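Local coordinates for putative sugar binding protein (Geobacillus stearothermophilus, PDB 6GT9) that binds galactose in the cleft between its two lobes and, as a glucose-galactose binding protein, probably serves a three-component sensing system and galactan utilization, at residues 43-46 with 47-50; 266-269 with 270-273; 246-250 with 251-255. One frame throughout, in Å; residues are numbered along the deposited sequence.

Contact 1: 43-46 with 47-50; sequences DYWR and LVEK. With GAL (beta-D-galactopyranose), chain E.
Val-48 packs with its two methyls against two aromatic rings one turn back on the same helix. Its CG1 stands anti to the backbone N (chi1 177°) and meets Trp-45 CZ3 at 3.8 Å, while CG2 reaches Tyr-44 CE1, also at 3.8 Å, and lies over the rim of one indole face. The valine lies alongside the indole, in the same direction out from the helix. Tyr-44 has its CG swung away from its own N (chi1 169°), which turns the flat ring to the sugar: GAL C1 sits 3.9 Å above the ring plane, over its centre. The tyrosine's edge, at CD1, points at one indole face near its rim, and Trp-45 NE1 comes 3.2 Å from GAL O3. On the outer side, Arg-46 bends at chi2 and lies alongside the extended Glu-49, so that its NH1 donates to Glu-49 OE2 at 3.0 Å (162° at the hydrogen), on the syn side, somewhat out of the carboxylate plane but within the guanidinium plane. Both ends have a further charged partner, Asp-41 for Arg-46 and Lys-53 for Glu-49, which makes a chain of alternating charges. A water joins Arg-46 O to Lys-50 NZ, while the backbone carries i to i+4 bonds such as Glu-49 N to Trp-45 O at 2.9 Å. An aromatic face laid on a sugar ring is characteristic of carbohydrate-binding sites; here Tyr-44 supplies it from the first turn of helix 43-59, in the beta-alpha-beta unit of strands 32-36 and 62-65 of a periplasmic binding protein fold.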
ATOM      1  N   ASP A  43      -8.543  -6.171  -2.249  1.00 23.04           N
ATOM      2  CA  ASP A  43      -8.223  -7.346  -1.429  1.00 20.05           C
ATOM      3  C   ASP A  43      -7.270  -7.022  -0.284  1.00 21.61           C
ATOM      4  O   ASP A  43      -7.375  -7.599   0.807  1.00 22.36           O
ATOM      5  CB  ASP A  43      -7.622  -8.452  -2.291  1.00 21.19           C
ATOM      6  CG  ASP A  43      -8.651  -9.098  -3.204  1.00 30.58           C
ATOM      7  OD1 ASP A  43      -9.847  -8.746  -3.080  1.00 29.77           O
ATOM      8  OD2 ASP A  43      -8.265  -9.959  -4.019  1.00 27.61           O
ATOM      9  N   TYR A  44      -6.300  -6.149  -0.525  1.00 20.00           N
ATOM     10  CA  TYR A  44      -5.361  -5.805   0.538  1.00 21.42           C
ATOM     11  C   TYR A  44      -6.070  -5.043   1.658  1.00 20.50           C
ATOM     12  O   TYR A  44      -5.880  -5.339   2.848  1.00 18.85           O
ATOM     13  CB  TYR A  44      -4.195  -5.000  -0.056  1.00 16.70           C
ATOM     14  CG  TYR A  44      -3.259  -4.344   0.962  1.00 20.31           C
ATOM     15  CD1 TYR A  44      -3.573  -3.118   1.526  1.00 16.27           C
ATOM     16  CD2 TYR A  44      -2.044  -4.942   1.322  1.00 18.38           C
ATOM     17  CE1 TYR A  44      -2.731  -2.511   2.449  1.00 19.36           C
ATOM     18  CE2 TYR A  44      -1.192  -4.340   2.239  1.00 18.66           C
ATOM     19  CZ  TYR A  44      -1.545  -3.121   2.799  1.00 19.67           C
ATOM     20  OH  TYR A  44      -0.724  -2.490   3.712  1.00 18.88           O
ATOM     21  N   TRP A  45      -6.914  -4.078   1.292  1.00 19.17           N
ATOM     22  CA  TRP A  45      -7.625  -3.292   2.299  1.00 20.77           C
ATOM     23  C   TRP A  45      -8.646  -4.119   3.074  1.00 24.72           C
ATOM     24  O   TRP A  45      -8.948  -3.800   4.233  1.00 18.87           O
ATOM     25  CB  TRP A  45      -8.267  -2.072   1.629  1.00 20.98           C
ATOM     26  CG  TRP A  45      -7.258  -1.006   1.580  1.00 17.96           C
ATOM     27  CD1 TRP A  45      -6.487  -0.655   0.527  1.00 21.86           C
ATOM     28  CD2 TRP A  45      -6.810  -0.228   2.686  1.00 18.86           C
ATOM     29  NE1 TRP A  45      -5.610   0.338   0.884  1.00 21.19           N
ATOM     30  CE2 TRP A  45      -5.779   0.610   2.215  1.00 19.79           C
ATOM     31  CE3 TRP A  45      -7.202  -0.134   4.025  1.00 18.40           C
ATOM     32  CZ2 TRP A  45      -5.123   1.524   3.037  1.00 16.34           C
ATOM     33  CZ3 TRP A  45      -6.560   0.782   4.840  1.00 16.54           C
ATOM     34  CH2 TRP A  45      -5.535   1.604   4.339  1.00 19.10           C
ATOM     35  N   ARG A  46      -9.173  -5.191   2.483  1.00 20.77           N
ATOM     36  CA  ARG A  46     -10.041  -6.069   3.263  1.00 22.04           C
ATOM     37  C   ARG A  46      -9.246  -6.833   4.321  1.00 23.22           C
ATOM     38  O   ARG A  46      -9.789  -7.185   5.373  1.00 24.57           O
ATOM     39  CB  ARG A  46     -10.791  -7.032   2.335  1.00 22.38           C
ATOM     40  CG  ARG A  46     -11.911  -6.396   1.511  1.00 21.07           C
ATOM     41  CD  ARG A  46     -13.138  -6.019   2.354  1.00 25.56           C
ATOM     42  NE  ARG A  46     -14.285  -5.649   1.523  1.00 28.28           N
ATOM     43  CZ  ARG A  46     -15.412  -5.098   1.978  1.00 31.37           C
ATOM     44  NH1 ARG A  46     -15.559  -4.835   3.269  1.00 26.83           N
ATOM     45  NH2 ARG A  46     -16.400  -4.807   1.135  1.00 33.94           N
ATOM     46  N   LEU A  47      -7.964  -7.100   4.063  1.00 23.93           N
ATOM     47  CA  LEU A  47      -7.110  -7.678   5.099  1.00 26.01           C
ATOM     48  C   LEU A  47      -6.876  -6.687   6.230  1.00 22.86           C
ATOM     49  O   LEU A  47      -6.894  -7.067   7.406  1.00 23.79           O
ATOM     50  CB  LEU A  47      -5.769  -8.113   4.509  1.00 22.84           C
ATOM     51  CG  LEU A  47      -5.734  -9.426   3.740  1.00 32.29           C
ATOM     52  CD1 LEU A  47      -4.290  -9.750   3.313  1.00 29.05           C
ATOM     53  CD2 LEU A  47      -6.315 -10.550   4.580  1.00 31.73           C
ATOM     54  N   VAL A  48      -6.632  -5.417   5.892  1.00 19.27           N
ATOM     55  CA  VAL A  48      -6.488  -4.394   6.922  1.00 20.79           C
ATOM     56  C   VAL A  48      -7.755  -4.324   7.759  1.00 22.38           C
ATOM     57  O   VAL A  48      -7.695  -4.226   8.990  1.00 20.07           O
ATOM     58  CB  VAL A  48      -6.161  -3.027   6.294  1.00 17.14           C
ATOM     59  CG1 VAL A  48      -6.084  -1.980   7.364  1.00 21.17           C
ATOM     60  CG2 VAL A  48      -4.870  -3.089   5.496  1.00 18.55           C
ATOM     61  N   GLU A  49      -8.916  -4.411   7.106  1.00 19.22           N
ATOM     62  CA  GLU A  49     -10.191  -4.354   7.827  1.00 22.53           C
ATOM     63  C   GLU A  49     -10.344  -5.543   8.762  1.00 26.65           C
ATOM     64  O   GLU A  49     -10.925  -5.415   9.845  1.00 26.20           O
ATOM     65  CB  GLU A  49     -11.372  -4.303   6.849  1.00 23.90           C
ATOM     66  CG  GLU A  49     -12.733  -4.253   7.554  1.00 21.88           C
ATOM     67  CD  GLU A  49     -13.899  -4.546   6.645  1.00 28.75           C
ATOM     68  OE1 GLU A  49     -15.049  -4.247   7.044  1.00 27.79           O
ATOM     69  OE2 GLU A  49     -13.677  -5.068   5.536  1.00 28.11           O
ATOM     70  N   LYS A  50      -9.840  -6.715   8.357  1.00 27.37           N
ATOM     71  CA  LYS A  50      -9.880  -7.874   9.244  1.00 26.98           C
ATOM     72  C   LYS A  50      -9.116  -7.606  10.535  1.00 25.30           C
ATOM     73  O   LYS A  50      -9.596  -7.933  11.629  1.00 26.62           O
ATOM     74  CB  LYS A  50      -9.320  -9.106   8.529  1.00 24.06           C
ATOM     75  CG  LYS A  50     -10.411  -9.922   7.849  1.00 34.82           C
ATOM     76  CD  LYS A  50      -9.865 -11.091   7.031  1.00 41.92           C
ATOM     77  CE  LYS A  50     -11.002 -11.782   6.251  1.00 44.41           C
ATOM     78  NZ  LYS A  50     -11.768 -10.860   5.341  1.00 39.60           N
TER
HETATM   79  C1  GAL E 401      -0.797  -2.053  -1.306  1.00 16.19           C
HETATM   80  C2  GAL E 401      -0.953  -0.706  -0.627  1.00 17.95           C
HETATM   81  C3  GAL E 401      -2.434  -0.368  -0.379  1.00 17.31           C
HETATM   82  C4  GAL E 401      -3.210  -0.428  -1.684  1.00 16.41           C
HETATM   83  C5  GAL E 401      -2.968  -1.753  -2.387  1.00 20.18           C
HETATM   84  C6  GAL E 401      -3.576  -1.795  -3.790  1.00 19.10           C
HETATM   85  O1  GAL E 401       0.573  -2.312  -1.541  1.00 20.53           O
HETATM   86  O2  GAL E 401      -0.280  -0.689   0.639  1.00 16.36           O
HETATM   87  O3  GAL E 401      -2.548   0.945   0.077  1.00 18.48           O
HETATM   88  O4  GAL E 401      -2.818   0.646  -2.545  1.00 18.15           O
HETATM   89  O5  GAL E 401      -1.525  -2.064  -2.550  1.00 19.67           O
HETATM   90  O6  GAL E 401      -3.667  -3.123  -4.260  1.00 20.40           O
HETATM   91  O   HOH W   1     -12.284  -8.319   5.798  1.00 25.36           O

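Contact 2: 266-269 with 270-273; sequences VQEP and YEMG. With GAL (beta-D-galactopyranose), chain E.
Glu-268 O accepts the amide of Met-272 at 3.0 Å, and Pro-269 O takes Gly-273 N at 3.1 Å, both fairly straight at the hydrogen. These backbone bonds form the first turn of helix 269-284, with Glu-268 at its N-cap. Van der Waals contact comes from Met-272, whose carbons rest on backbone carbonyl oxygens: its CG lies between the backbone N and the carbonyl carbon (chi1 41°), a rotation that lays CG on Pro-269 O at 3.2 Å. A further bend at chi3 carries its methyl CE back to Glu-268 O, 3.6 Å away, and close to the amide of Gln-267. Glu-271 OE1 touches the CB methylene of Glu-268 at 3.5 Å, with the two carboxylate planes steeply turned to each other and their OE1 atoms 4.7 Å apart. A water donates to Glu-268 OE1 and forms a weak bond with Glu-271 N. Sugar binding belongs to Gln-267, whose extended chain sends NE2 to GAL O2 at 3.1 Å, almost linear at 172°. The orientation of this buried amide is probably fixed, since OE1 accepts from Thr-133 while NE2 donates to Asp-247 and the sugar, whereas the like charges of the two glutamates probably favour keeping their carboxylates apart.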
ATOM      1  N   VAL A 266       7.087  -7.663   1.528  1.00 23.18           N
ATOM      2  CA  VAL A 266       6.085  -8.027   2.524  1.00 25.97           C
ATOM      3  C   VAL A 266       5.580  -6.777   3.228  1.00 19.66           C
ATOM      4  O   VAL A 266       6.351  -5.863   3.535  1.00 23.05           O
ATOM      5  CB  VAL A 266       6.668  -9.028   3.534  1.00 26.81           C
ATOM      6  CG1 VAL A 266       5.626  -9.393   4.587  1.00 30.22           C
ATOM      7  CG2 VAL A 266       7.166 -10.278   2.808  1.00 27.74           C
ATOM      8  N   GLN A 267       4.276  -6.724   3.475  1.00 20.99           N
ATOM      9  CA  GLN A 267       3.716  -5.764   4.415  1.00 20.02           C
ATOM     10  C   GLN A 267       2.896  -6.531   5.440  1.00 21.14           C
ATOM     11  O   GLN A 267       2.684  -7.737   5.317  1.00 23.30           O
ATOM     12  CB  GLN A 267       2.850  -4.704   3.719  1.00 23.75           C
ATOM     13  CG  GLN A 267       3.572  -3.783   2.734  1.00 22.11           C
ATOM     14  CD  GLN A 267       2.709  -2.603   2.336  1.00 20.47           C
ATOM     15  OE1 GLN A 267       2.793  -1.528   2.934  1.00 20.56           O
ATOM     16  NE2 GLN A 267       1.838  -2.809   1.349  1.00 21.70           N
ATOM     17  N   GLU A 268       2.394  -5.825   6.453  1.00 21.70           N
ATOM     18  CA  GLU A 268       1.587  -6.443   7.501  1.00 19.90           C
ATOM     19  C   GLU A 268       0.234  -5.744   7.582  1.00 23.04           C
ATOM     20  O   GLU A 268      -0.038  -5.018   8.552  1.00 20.41           O
ATOM     21  CB  GLU A 268       2.298  -6.388   8.854  1.00 23.84           C
ATOM     22  CG  GLU A 268       3.703  -6.986   8.867  1.00 22.42           C
ATOM     23  CD  GLU A 268       3.741  -8.475   8.540  1.00 30.50           C
ATOM     24  OE1 GLU A 268       2.676  -9.138   8.535  1.00 27.96           O
ATOM     25  OE2 GLU A 268       4.862  -8.989   8.302  1.00 37.05           O
ATOM     26  N   PRO A 269      -0.641  -5.947   6.584  1.00 19.36           N
ATOM     27  CA  PRO A 269      -1.931  -5.228   6.601  1.00 19.78           C
ATOM     28  C   PRO A 269      -2.796  -5.531   7.812  1.00 20.83           C
ATOM     29  O   PRO A 269      -3.374  -4.603   8.399  1.00 19.72           O
ATOM     30  CB  PRO A 269      -2.603  -5.680   5.289  1.00 20.62           C
ATOM     31  CG  PRO A 269      -1.803  -6.892   4.813  1.00 19.95           C
ATOM     32  CD  PRO A 269      -0.434  -6.679   5.320  1.00 20.63           C
ATOM     33  N   TYR A 270      -2.943  -6.806   8.178  1.00 18.83           N
ATOM     34  CA  TYR A 270      -3.755  -7.147   9.342  1.00 24.56           C
ATOM     35  C   TYR A 270      -3.235  -6.436  10.581  1.00 25.09           C
ATOM     36  O   TYR A 270      -4.013  -5.888  11.374  1.00 21.09           O
ATOM     37  CB  TYR A 270      -3.752  -8.662   9.558  1.00 24.44           C
ATOM     38  CG  TYR A 270      -4.567  -9.148  10.747  1.00 22.09           C
ATOM     39  CD1 TYR A 270      -4.073  -9.056  12.046  1.00 27.06           C
ATOM     40  CD2 TYR A 270      -5.805  -9.744  10.560  1.00 29.40           C
ATOM     41  CE1 TYR A 270      -4.806  -9.505  13.117  1.00 29.15           C
ATOM     42  CE2 TYR A 270      -6.543 -10.205  11.627  1.00 29.57           C
ATOM     43  CZ  TYR A 270      -6.038 -10.083  12.901  1.00 27.40           C
ATOM     44  OH  TYR A 270      -6.774 -10.539  13.967  1.00 31.27           O
ATOM     45  N   GLU A 271      -1.912  -6.410  10.740  1.00 23.96           N
ATOM     46  CA  GLU A 271      -1.317  -5.830  11.934  1.00 22.26           C
ATOM     47  C   GLU A 271      -1.489  -4.315  11.970  1.00 23.42           C
ATOM     48  O   GLU A 271      -1.721  -3.742  13.045  1.00 20.67           O
ATOM     49  CB  GLU A 271       0.158  -6.215  12.011  1.00 23.62           C
ATOM     50  CG  GLU A 271       0.837  -5.735  13.303  1.00 25.25           C
ATOM     51  CD  GLU A 271       2.313  -6.086  13.355  1.00 32.57           C
ATOM     52  OE1 GLU A 271       2.917  -6.346  12.287  1.00 28.66           O
ATOM     53  OE2 GLU A 271       2.872  -6.101  14.475  1.00 39.46           O
ATOM     54  N   MET A 272      -1.387  -3.629  10.823  1.00 20.22           N
ATOM     55  CA  MET A 272      -1.592  -2.184  10.909  1.00 24.03           C
ATOM     56  C   MET A 272      -3.047  -1.848  11.236  1.00 22.57           C
ATOM     57  O   MET A 272      -3.308  -0.886  11.971  1.00 20.14           O
ATOM     58  CB  MET A 272      -1.109  -1.454   9.641  1.00 24.24           C
ATOM     59  CG  MET A 272      -1.379  -2.052   8.291  1.00 31.73           C
ATOM     60  SD  MET A 272      -0.539  -1.107   6.957  1.00 20.97           S
ATOM     61  CE  MET A 272       0.849  -2.161   6.512  1.00 18.66           C
ATOM     62  N   GLY A 273      -4.002  -2.643  10.749  1.00 18.91           N
ATOM     63  CA  GLY A 273      -5.390  -2.407  11.123  1.00 20.23           C
ATOM     64  C   GLY A 273      -5.645  -2.679  12.595  1.00 21.02           C
ATOM     65  O   GLY A 273      -6.310  -1.889  13.276  1.00 20.14           O
TER
HETATM   66  C1  GAL E 401      -0.797  -2.053  -1.306  1.00 16.19           C
HETATM   67  C2  GAL E 401      -0.953  -0.706  -0.627  1.00 17.95           C
HETATM   68  C3  GAL E 401      -2.434  -0.368  -0.379  1.00 17.31           C
HETATM   69  C4  GAL E 401      -3.210  -0.428  -1.684  1.00 16.41           C
HETATM   70  C5  GAL E 401      -2.968  -1.753  -2.387  1.00 20.18           C
HETATM   71  C6  GAL E 401      -3.576  -1.795  -3.790  1.00 19.10           C
HETATM   72  O1  GAL E 401       0.573  -2.312  -1.541  1.00 20.53           O
HETATM   73  O2  GAL E 401      -0.280  -0.689   0.639  1.00 16.36           O
HETATM   74  O3  GAL E 401      -2.548   0.945   0.077  1.00 18.48           O
HETATM   75  O4  GAL E 401      -2.818   0.646  -2.545  1.00 18.15           O
HETATM   76  O5  GAL E 401      -1.525  -2.064  -2.550  1.00 19.67           O
HETATM   77  O6  GAL E 401      -3.667  -3.123  -4.260  1.00 20.40           O
HETATM   78  O   HOH W   2      -0.371  -8.986   9.226  1.00 28.45           O

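Contact 3: 246-250 with 251-255; sequences FDTLP and ETIRY. With GAL (beta-D-galactopyranose), chain E.
Thr-252 turns back under the loop, its CG2 anti to the backbone N and 3.5 Å from Asp-247 O. The same rotamer sets OG1 on a water, 2.7 Å away, that donates to Phe-246 O and is weakly bonded by Leu-249 N; one water thus joins the strand end, the loop and the helix on the buried side. Leu-249, the N-cap residue, receives Ile-253 N on its carbonyl O at 3.1 Å (163° at the hydrogen). Ile-253 is packed in as well, its CG1 resting on Thr-248 O at 3.7 Å and its CD1 alongside Thr-248 CB at 3.9 Å. The strand-loop-helix arrangement, with a ligand-binding residue just beyond the C-terminal end of parallel strand 242-246, is that of the Rossmann-like lobes of periplasmic binding proteins. There Asp-247 OD2 accepts GAL O1 at 2.6 Å, while OD1 is held by Gln-267. Replacing Asp-247 by an alanine removes both oxygens and is likely to leave the anomeric hydroxyl without this acceptor and the Gln-267 amide without one of its anchors. Packing thins from Pro-250 outward. Pro-250 is exposed; its carbonyl O takes Arg-254 N at 2.9 Å. Glu-251, partly exposed, turns its carboxylate to Arg-197, and the chain of Arg-254 bends at chi2 and leads away from the loop.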
ATOM      1  N   PHE A 246       4.690  -6.176  -4.846  1.00 22.36           N
ATOM      2  CA  PHE A 246       4.382  -5.868  -3.459  1.00 21.27           C
ATOM      3  C   PHE A 246       3.323  -6.817  -2.915  1.00 19.23           C
ATOM      4  O   PHE A 246       2.445  -7.283  -3.645  1.00 20.11           O
ATOM      5  CB  PHE A 246       3.889  -4.417  -3.291  1.00 18.10           C
ATOM      6  CG  PHE A 246       4.923  -3.495  -2.696  1.00 22.62           C
ATOM      7  CD1 PHE A 246       6.002  -3.065  -3.452  1.00 20.35           C
ATOM      8  CD2 PHE A 246       4.825  -3.085  -1.379  1.00 22.26           C
ATOM      9  CE1 PHE A 246       6.953  -2.226  -2.917  1.00 22.35           C
ATOM     10  CE2 PHE A 246       5.785  -2.251  -0.821  1.00 21.23           C
ATOM     11  CZ  PHE A 246       6.857  -1.823  -1.601  1.00 20.14           C
ATOM     12  N   ASP A 247       3.444  -7.102  -1.616  1.00 21.66           N
ATOM     13  CA  ASP A 247       2.467  -7.815  -0.798  1.00 19.88           C
ATOM     14  C   ASP A 247       2.384  -9.294  -1.136  1.00 25.52           C
ATOM     15  O   ASP A 247       3.085  -9.789  -2.031  1.00 26.49           O
ATOM     16  CB  ASP A 247       1.092  -7.147  -0.904  1.00 22.14           C
ATOM     17  CG  ASP A 247       1.161  -5.682  -0.571  1.00 17.60           C
ATOM     18  OD1 ASP A 247       1.572  -5.331   0.556  1.00 19.90           O
ATOM     19  OD2 ASP A 247       0.866  -4.874  -1.462  1.00 20.36           O
ATOM     20  N   THR A 248       1.552 -10.010  -0.388  1.00 24.42           N
ATOM     21  CA  THR A 248       1.579 -11.461  -0.369  1.00 27.15           C
ATOM     22  C   THR A 248       0.182 -12.024  -0.525  1.00 24.45           C
ATOM     23  O   THR A 248      -0.172 -13.033   0.091  1.00 26.54           O
ATOM     24  CB  THR A 248       2.229 -11.979   0.916  1.00 30.75           C
ATOM     25  OG1 THR A 248       1.532 -11.447   2.051  1.00 30.82           O
ATOM     26  CG2 THR A 248       3.701 -11.563   0.996  1.00 28.26           C
ATOM     27  N   LEU A 249      -0.634 -11.386  -1.363  1.00 28.86           N
ATOM     28  CA  LEU A 249      -1.934 -11.941  -1.688  1.00 26.78           C
ATOM     29  C   LEU A 249      -1.758 -13.329  -2.300  1.00 30.41           C
ATOM     30  O   LEU A 249      -0.718 -13.616  -2.909  1.00 27.96           O
ATOM     31  CB  LEU A 249      -2.688 -11.022  -2.655  1.00 29.69           C
ATOM     32  CG  LEU A 249      -3.051  -9.658  -2.046  1.00 24.47           C
ATOM     33  CD1 LEU A 249      -3.672  -8.743  -3.075  1.00 28.48           C
ATOM     34  CD2 LEU A 249      -3.969  -9.826  -0.836  1.00 23.17           C
ATOM     35  N   PRO A 250      -2.755 -14.206  -2.145  1.00 29.40           N
ATOM     36  CA  PRO A 250      -2.619 -15.593  -2.635  1.00 29.05           C
ATOM     37  C   PRO A 250      -2.117 -15.734  -4.066  1.00 30.54           C
ATOM     38  O   PRO A 250      -1.265 -16.597  -4.313  1.00 30.49           O
ATOM     39  CB  PRO A 250      -4.046 -16.136  -2.493  1.00 30.61           C
ATOM     40  CG  PRO A 250      -4.598 -15.390  -1.311  1.00 33.02           C
ATOM     41  CD  PRO A 250      -3.995 -14.006  -1.370  1.00 28.26           C
ATOM     42  N   GLU A 251      -2.615 -14.926  -5.014  1.00 29.50           N
ATOM     43  CA  GLU A 251      -2.166 -15.054  -6.403  1.00 33.46           C
ATOM     44  C   GLU A 251      -0.686 -14.721  -6.542  1.00 31.04           C
ATOM     45  O   GLU A 251       0.022 -15.340  -7.347  1.00 32.62           O
ATOM     46  CB  GLU A 251      -2.983 -14.152  -7.332  1.00 31.30           C
ATOM     47  CG  GLU A 251      -4.465 -14.455  -7.411  1.00 37.76           C
ATOM     48  CD  GLU A 251      -5.266 -13.278  -7.961  1.00 40.99           C
ATOM     49  OE1 GLU A 251      -5.608 -13.294  -9.162  1.00 39.30           O
ATOM     50  OE2 GLU A 251      -5.544 -12.330  -7.187  1.00 37.70           O
ATOM     51  N   THR A 252      -0.203 -13.738  -5.774  1.00 30.86           N
ATOM     52  CA  THR A 252       1.224 -13.427  -5.773  1.00 25.90           C
ATOM     53  C   THR A 252       2.039 -14.622  -5.299  1.00 32.86           C
ATOM     54  O   THR A 252       3.018 -15.013  -5.946  1.00 28.75           O
ATOM     55  CB  THR A 252       1.508 -12.211  -4.889  1.00 23.66           C
ATOM     56  OG1 THR A 252       0.931 -11.042  -5.477  1.00 23.60           O
ATOM     57  CG2 THR A 252       3.021 -12.003  -4.729  1.00 27.86           C
ATOM     58  N   ILE A 253       1.645 -15.219  -4.170  1.00 28.88           N
ATOM     59  CA  ILE A 253       2.385 -16.367  -3.644  1.00 34.14           C
ATOM     60  C   ILE A 253       2.395 -17.507  -4.657  1.00 35.86           C
ATOM     61  O   ILE A 253       3.424 -18.167  -4.865  1.00 34.83           O
ATOM     62  CB  ILE A 253       1.797 -16.821  -2.295  1.00 32.95           C
ATOM     63  CG1 ILE A 253       1.920 -15.710  -1.247  1.00 34.58           C
ATOM     64  CG2 ILE A 253       2.470 -18.103  -1.819  1.00 34.63           C
ATOM     65  CD1 ILE A 253       3.313 -15.175  -1.076  1.00 34.22           C
ATOM     66  N   ARG A 254       1.251 -17.753  -5.301  1.00 33.05           N
ATOM     67  CA  ARG A 254       1.174 -18.793  -6.323  1.00 39.95           C
ATOM     68  C   ARG A 254       2.177 -18.543  -7.446  1.00 35.58           C
ATOM     69  O   ARG A 254       2.941 -19.441  -7.827  1.00 35.74           O
ATOM     70  CB  ARG A 254      -0.250 -18.862  -6.876  1.00 34.30           C
ATOM     71  CG  ARG A 254      -0.429 -19.938  -7.922  1.00 41.87           C
ATOM     72  CD  ARG A 254       0.051 -21.281  -7.383  1.00 46.86           C
ATOM     73  NE  ARG A 254       0.006 -22.323  -8.404  1.00 51.48           N
ATOM     74  CZ  ARG A 254       1.029 -23.110  -8.722  1.00 46.44           C
ATOM     75  NH1 ARG A 254       2.193 -22.989  -8.088  1.00 46.56           N
ATOM     76  NH2 ARG A 254       0.882 -24.027  -9.669  1.00 47.39           N
ATOM     77  N   TYR A 255       2.196 -17.321  -7.980  1.00 35.22           N
ATOM     78  CA  TYR A 255       3.131 -16.978  -9.050  1.00 32.15           C
ATOM     79  C   TYR A 255       4.583 -17.090  -8.588  1.00 34.96           C
ATOM     80  O   TYR A 255       5.464 -17.497  -9.360  1.00 33.07           O
ATOM     81  CB  TYR A 255       2.844 -15.565  -9.546  1.00 29.64           C
ATOM     82  CG  TYR A 255       1.751 -15.440 -10.584  1.00 34.43           C
ATOM     83  CD1 TYR A 255       1.775 -16.199 -11.749  1.00 36.06           C
ATOM     84  CD2 TYR A 255       0.704 -14.534 -10.410  1.00 32.78           C
ATOM     85  CE1 TYR A 255       0.782 -16.069 -12.712  1.00 34.38           C
ATOM     86  CE2 TYR A 255      -0.289 -14.397 -11.362  1.00 32.55           C
ATOM     87  CZ  TYR A 255      -0.246 -15.164 -12.510  1.00 36.34           C
ATOM     88  OH  TYR A 255      -1.235 -15.025 -13.454  1.00 36.56           O
TER
HETATM   89  C1  GAL E 401      -0.797  -2.053  -1.306  1.00 16.19           C
HETATM   90  C2  GAL E 401      -0.953  -0.706  -0.627  1.00 17.95           C
HETATM   91  C3  GAL E 401      -2.434  -0.368  -0.379  1.00 17.31           C
HETATM   92  C4  GAL E 401      -3.210  -0.428  -1.684  1.00 16.41           C
HETATM   93  C5  GAL E 401      -2.968  -1.753  -2.387  1.00 20.18           C
HETATM   94  C6  GAL E 401      -3.576  -1.795  -3.790  1.00 19.10           C
HETATM   95  O1  GAL E 401       0.573  -2.312  -1.541  1.00 20.53           O
HETATM   96  O2  GAL E 401      -0.280  -0.689   0.639  1.00 16.36           O
HETATM   97  O3  GAL E 401      -2.548   0.945   0.077  1.00 18.48           O
HETATM   98  O4  GAL E 401      -2.818   0.646  -2.545  1.00 18.15           O
HETATM   99  O5  GAL E 401      -1.525  -2.064  -2.550  1.00 19.67           O
HETATM  100  O6  GAL E 401      -3.667  -3.123  -4.260  1.00 20.40           O
HETATM  101  O   HOH W   3       0.310  -9.181  -3.663  1.00 20.25           O

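Overall arrangement
All three contacts are local, each at the start of a helix, and all reach GAL, but they approach it from different elements. Contact 1 lies on helix 43-59 and brings aromatic surface; contacts 2 and 3 follow strands 263-266 and 242-246, neighbours in the mixed sheet, and bring an amide and a carboxylate. Contacts 1 and 2 are closest, their centres 9 Å apart, and pack through Tyr-44 on Met-272 and Val-48 on Pro-269. Contacts 2 and 3 meet in polar fashion, Gln-267 NE2 lying 2.7 Å from Asp-247 OD1. Each is partly buried: pocket residues occupy the inner side, while charged side chains line the outer one, paired across contact 1, held apart in contact 2, and in contact 3 sent to Arg-197, outside its own segments.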